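PDB 4QMH: LP04448p from Drosophila melanogaster, which probably binds tubulin through an array of TOG domains, the fourth of which forms this chain, and so helps drive microtubule polymerization. Local coordinates for residues F211-M214 with N215-L218; S178-P181 with H182-H186. All blocks are in the same frame, centred on the assembly; numbering follows the deposited sequence.

Contact 1 (F211-M214 with N215-L218); sequences FDAM and NRAL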
loop_
_atom_site.group_PDB
_atom_site.type_symbol
_atom_site.label_atom_id
_atom_site.label_comp_id
_atom_site.label_asym_id
_atom_site.label_seq_id
_atom_site.Cartn_x
_atom_site.Cartn_y
_atom_site.Cartn_z
ATOM N N PHE A 211 24.362 2.407 -5.973
ATOM C CA PHE A 211 25.085 1.148 -6.121
ATOM C C PHE A 211 25.916 0.762 -4.897
ATOM O O PHE A 211 25.846 -0.371 -4.425
ATOM C CB PHE A 211 25.997 1.197 -7.351
ATOM C CG PHE A 211 26.795 -0.058 -7.557
ATOM C CD1 PHE A 211 26.254 -1.130 -8.254
ATOM C CD2 PHE A 211 28.077 -0.176 -7.050
ATOM C CE1 PHE A 211 26.977 -2.292 -8.443
ATOM C CE2 PHE A 211 28.811 -1.341 -7.235
ATOM C CZ PHE A 211 28.258 -2.401 -7.932
ATOM N N ASP A 212 26.719 1.700 -4.391
ATOM C CA ASP A 212 27.611 1.409 -3.278
ATOM C C ASP A 212 26.874 0.872 -2.044
ATOM O O ASP A 212 27.298 -0.116 -1.440
ATOM C CB ASP A 212 28.432 2.650 -2.910
ATOM C CG ASP A 212 29.472 3.002 -3.966
ATOM O OD1 ASP A 212 29.763 2.156 -4.843
ATOM O OD2 ASP A 212 30.018 4.125 -3.904
ATOM N N ALA A 213 25.764 1.511 -1.689
ATOM C CA ALA A 213 24.982 1.091 -0.529
ATOM C C ALA A 213 24.396 -0.307 -0.738
ATOM O O ALA A 213 24.366 -1.126 0.180
ATOM C CB ALA A 213 23.880 2.103 -0.225
ATOM N N MET A 214 23.952 -0.593 -1.956
ATOM C CA MET A 214 23.353 -1.899 -2.218
ATOM C C MET A 214 24.414 -2.980 -2.216
ATOM O O MET A 214 24.188 -4.088 -1.728
ATOM C CB MET A 214 22.564 -1.894 -3.526
ATOM C CG MET A 214 21.377 -0.955 -3.468
ATOM S SD MET A 214 20.339 -1.012 -4.925
ATOM C CE MET A 214 19.548 -2.616 -4.742
ATOM N N ASN A 215 25.586 -2.651 -2.747
ATOM C CA ASN A 215 26.701 -3.583 -2.728
ATOM C C ASN A 215 27.199 -3.854 -1.299
ATOM O O ASN A 215 27.561 -4.981 -0.966
ATOM C CB ASN A 215 27.825 -3.068 -3.617
ATOM C CG ASN A 215 28.911 -4.084 -3.808
ATOM O OD1 ASN A 215 28.701 -5.115 -4.441
ATOM N ND2 ASN A 215 30.086 -3.808 -3.253
ATOM N N ARG A 216 27.189 -2.829 -0.452
ATOM C CA ARG A 216 27.552 -3.006 0.954
ATOM C C ARG A 216 26.572 -3.934 1.655
ATOM O O ARG A 216 26.963 -4.790 2.456
ATOM C CB ARG A 216 27.593 -1.663 1.692
ATOM C CG ARG A 216 28.823 -0.831 1.399
ATOM C CD ARG A 216 29.008 0.275 2.429
ATOM N NE ARG A 216 27.945 1.277 2.384
ATOM C CZ ARG A 216 27.947 2.334 1.577
ATOM N NH1 ARG A 216 28.955 2.527 0.736
ATOM N NH2 ARG A 216 26.941 3.198 1.607
ATOM N N ALA A 217 25.292 -3.751 1.350
ATOM C CA ALA A 217 24.244 -4.593 1.910
ATOM C C ALA A 217 24.435 -6.040 1.471
ATOM O O ALA A 217 24.222 -6.968 2.249
ATOM C CB ALA A 217 22.868 -4.072 1.493
ATOM N N LEU A 218 24.838 -6.236 0.219
ATOM C CA LEU A 218 25.075 -7.577 -0.285
ATOM C C LEU A 218 26.210 -8.250 0.489
ATOM O O LEU A 218 26.111 -9.411 0.878
ATOM C CB LEU A 218 25.407 -7.531 -1.777
ATOM C CG LEU A 218 25.811 -8.856 -2.424
ATOM C CD1 LEU A 218 24.709 -9.894 -2.309
ATOM C CD2 LEU A 218 26.173 -8.622 -3.890
HETATM O O HOH W 1 30.094 -0.870 -1.677
#
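The first two turns of helix 211-221, in the all-helical, HEAT-like array of this TOG domain, bring Phe-211 and Asn-215 together one turn apart. Both side chains leave the same face of the helix and run side by side, with ring and amide planes only 7° apart; Asn-215 CB sits over one face of the ring, 4.1 Å from Phe-211 CE2. Beneath them Asn-215 N donates to Phe-211 O at 2.8 Å, the first of four successive i to i+4 bonds that end with Leu-218 N on Met-214 O.

Arg-216 folds back over the preceding turn. A bend at chi3 (-66°) turns its guanidinium so that one face lies over Ala-213 CA and Asp-212 O, with NH2 3.7 Å from Ala-213 CB. The Asp-212 carboxylate stays apart, OD2 being 5.0 Å from Arg-216 NH1, so any attraction acts at a distance. Asp-212 O takes two donors, Arg-216 N at 2.9 Å and a water at the same length; that water also accepts a weak bond from Asn-215 ND2.

Met-214 turns inward among Ile-205, Met-206 and Leu-209 of helix 192-209 and Leu-233 of helix 226-236, while Ala-217 and Leu-218 rest on helix 173-186.

Contact 2 (S178-P181 with H182-H186); sequences SMVP and HLYAH
Val-180 and Tyr-184 meet one turn apart near the C-terminal end of helix 173-186, one of the paired helices of the HEAT-like TOG fold, and straddle a kink at Pro-181, with Val-180 just before it and Tyr-184 after it. The proline nitrogen has no hydrogen to give, so the bond to the preceding turn is missing there. Beyond it the i to i+4 pattern runs regularly: Leu-183 N donates to Met-179 O at 2.9 Å, Tyr-184 N to Val-180 O at the same length, Ala-185 N to Pro-181 O at 3.1 Å, and His-186 N to His-182 O. Met-179 O carries a second, weak bond from His-182 N, bent to 123° at the hydrogen, so this carbonyl serves two successive amides at the kink.

His-182 has CG beside its own N (chi1 -52°), which swings the imidazole back toward the previous turn; CD2 comes 3.4 Å from Ser-178 O. The ring also packs against Ala-141 and Lys-145 of helix 139-145. Ser-178 OG is satisfied by Asp-175 O, a turn earlier in the chain. At the far end His-186 ND1 pairs with Trp-156 NE1, the two rings nearly perpendicular, and one face of the imidazole lies over His-182 O. Leu-183 turns to Trp-156 and Met-214, between helices 149-162 and 211-221.

The hydroxyl of the buried Tyr-184 is hydrogen-bonded to Met-214 O of helix 211-221, so its polar end is matched inside the packing. Val-180 and Tyr-184 point the same way, and the valine supplies a CH-pi contact: CG1, anti to the backbone N, stands over one face of the phenol, 3.6 Å from the ring centroid and closest to CE2.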
loop_
_atom_site.group_PDB
_atom_site.type_symbol
_atom_site.label_atom_id
_atom_site.label_comp_id
_atom_site.label_asym_id
_atom_site.label_seq_id
_atom_site.Cartn_x
_atom_site.Cartn_y
_atom_site.Cartn_z
ATOM N N SER A 178 14.986 -1.401 4.138
ATOM C CA SER A 178 14.279 -2.531 4.724
ATOM C C SER A 178 13.772 -3.515 3.666
ATOM O O SER A 178 13.484 -4.667 3.982
ATOM C CB SER A 178 13.124 -2.060 5.617
ATOM O OG SER A 178 12.040 -1.574 4.840
ATOM N N MET A 179 13.683 -3.058 2.419
ATOM C CA MET A 179 13.207 -3.905 1.324
ATOM C C MET A 179 14.333 -4.740 0.735
ATOM O O MET A 179 14.096 -5.727 0.045
ATOM C CB MET A 179 12.594 -3.055 0.221
ATOM C CG MET A 179 11.466 -2.160 0.703
ATOM S SD MET A 179 10.929 -1.083 -0.627
ATOM C CE MET A 179 9.875 -0.006 0.346
ATOM N N VAL A 180 15.567 -4.334 0.994
ATOM C CA VAL A 180 16.699 -4.945 0.295
ATOM C C VAL A 180 16.870 -6.464 0.535
ATOM O O VAL A 180 17.123 -7.219 -0.405
ATOM C CB VAL A 180 18.010 -4.176 0.562
ATOM C CG1 VAL A 180 19.206 -4.969 0.042
ATOM C CG2 VAL A 180 17.964 -2.797 -0.090
ATOM N N PRO A 181 16.718 -6.930 1.783
ATOM C CA PRO A 181 16.818 -8.388 1.956
ATOM C C PRO A 181 15.771 -9.138 1.145
ATOM O O PRO A 181 16.030 -10.245 0.658
ATOM C CB PRO A 181 16.566 -8.579 3.455
ATOM C CG PRO A 181 16.996 -7.287 4.072
ATOM C CD PRO A 181 16.613 -6.226 3.071
ATOM N N HIS A 182 14.595 -8.544 0.989
ATOM C CA HIS A 182 13.524 -9.217 0.259
ATOM C C HIS A 182 13.821 -9.145 -1.231
ATOM O O HIS A 182 13.586 -10.097 -1.959
ATOM C CB HIS A 182 12.177 -8.596 0.598
ATOM C CG HIS A 182 11.928 -8.521 2.068
ATOM N ND1 HIS A 182 11.726 -9.643 2.843
ATOM C CD2 HIS A 182 11.883 -7.465 2.913
ATOM C CE1 HIS A 182 11.552 -9.278 4.101
ATOM N NE2 HIS A 182 11.643 -7.963 4.171
ATOM N N LEU A 183 14.375 -8.025 -1.677
ATOM C CA LEU A 183 14.770 -7.914 -3.071
ATOM C C LEU A 183 15.792 -9.006 -3.397
ATOM O O LEU A 183 15.690 -9.684 -4.421
ATOM C CB LEU A 183 15.392 -6.546 -3.322
ATOM C CG LEU A 183 15.894 -6.311 -4.745
ATOM C CD1 LEU A 183 14.729 -6.213 -5.691
ATOM C CD2 LEU A 183 16.695 -5.023 -4.762
ATOM N N TYR A 184 16.785 -9.174 -2.524
ATOM C CA TYR A 184 17.869 -10.120 -2.799
ATOM C C TYR A 184 17.393 -11.574 -2.798
ATOM O O TYR A 184 17.929 -12.419 -3.519
ATOM C CB TYR A 184 19.032 -9.917 -1.824
ATOM C CG TYR A 184 19.797 -8.627 -2.055
ATOM C CD1 TYR A 184 19.514 -7.816 -3.150
ATOM C CD2 TYR A 184 20.819 -8.235 -1.194
ATOM C CE1 TYR A 184 20.213 -6.641 -3.372
ATOM C CE2 TYR A 184 21.529 -7.056 -1.411
ATOM C CZ TYR A 184 21.215 -6.269 -2.504
ATOM O OH TYR A 184 21.905 -5.098 -2.730
ATOM N N ALA A 185 16.374 -11.869 -2.002
ATOM C CA ALA A 185 15.784 -13.204 -2.038
ATOM C C ALA A 185 14.906 -13.389 -3.272
ATOM O O ALA A 185 14.968 -14.423 -3.939
ATOM C CB ALA A 185 14.981 -13.456 -0.792
ATOM N N HIS A 186 14.086 -12.386 -3.570
ATOM C CA HIS A 186 13.060 -12.534 -4.604
ATOM C C HIS A 186 13.589 -12.456 -6.033
ATOM O O HIS A 186 12.946 -12.952 -6.952
ATOM C CB HIS A 186 11.898 -11.558 -4.365
ATOM C CG HIS A 186 11.211 -11.765 -3.054
ATOM N ND1 HIS A 186 10.315 -10.859 -2.522
ATOM C CD2 HIS A 186 11.301 -12.773 -2.154
ATOM C CE1 HIS A 186 9.887 -11.300 -1.356
ATOM N NE2 HIS A 186 10.475 -12.461 -1.107
#

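Going from the N terminus, contact 2 comes first, within helix 173-186; the chain then runs through helix 192-209 and enters helix 211-221, where contact 1 lies. Each contact spans neighbouring turns of its own helix and closes no long loop, so the two follow in series without nesting or crossing. The centres of contact 1 and contact 2 are about 12 Å apart. Besides the polar tie through the tyrosine hydroxyl, their helices pack directly: Val-180 CG1 comes 4.0 Å from Ala-217 CB, and Tyr-184 CE2 lies 3.8 Å from Leu-218 CA. Helix 192-209 borders both contacts, and helix 226-236 extends the packing beyond contact 1 toward the C terminus.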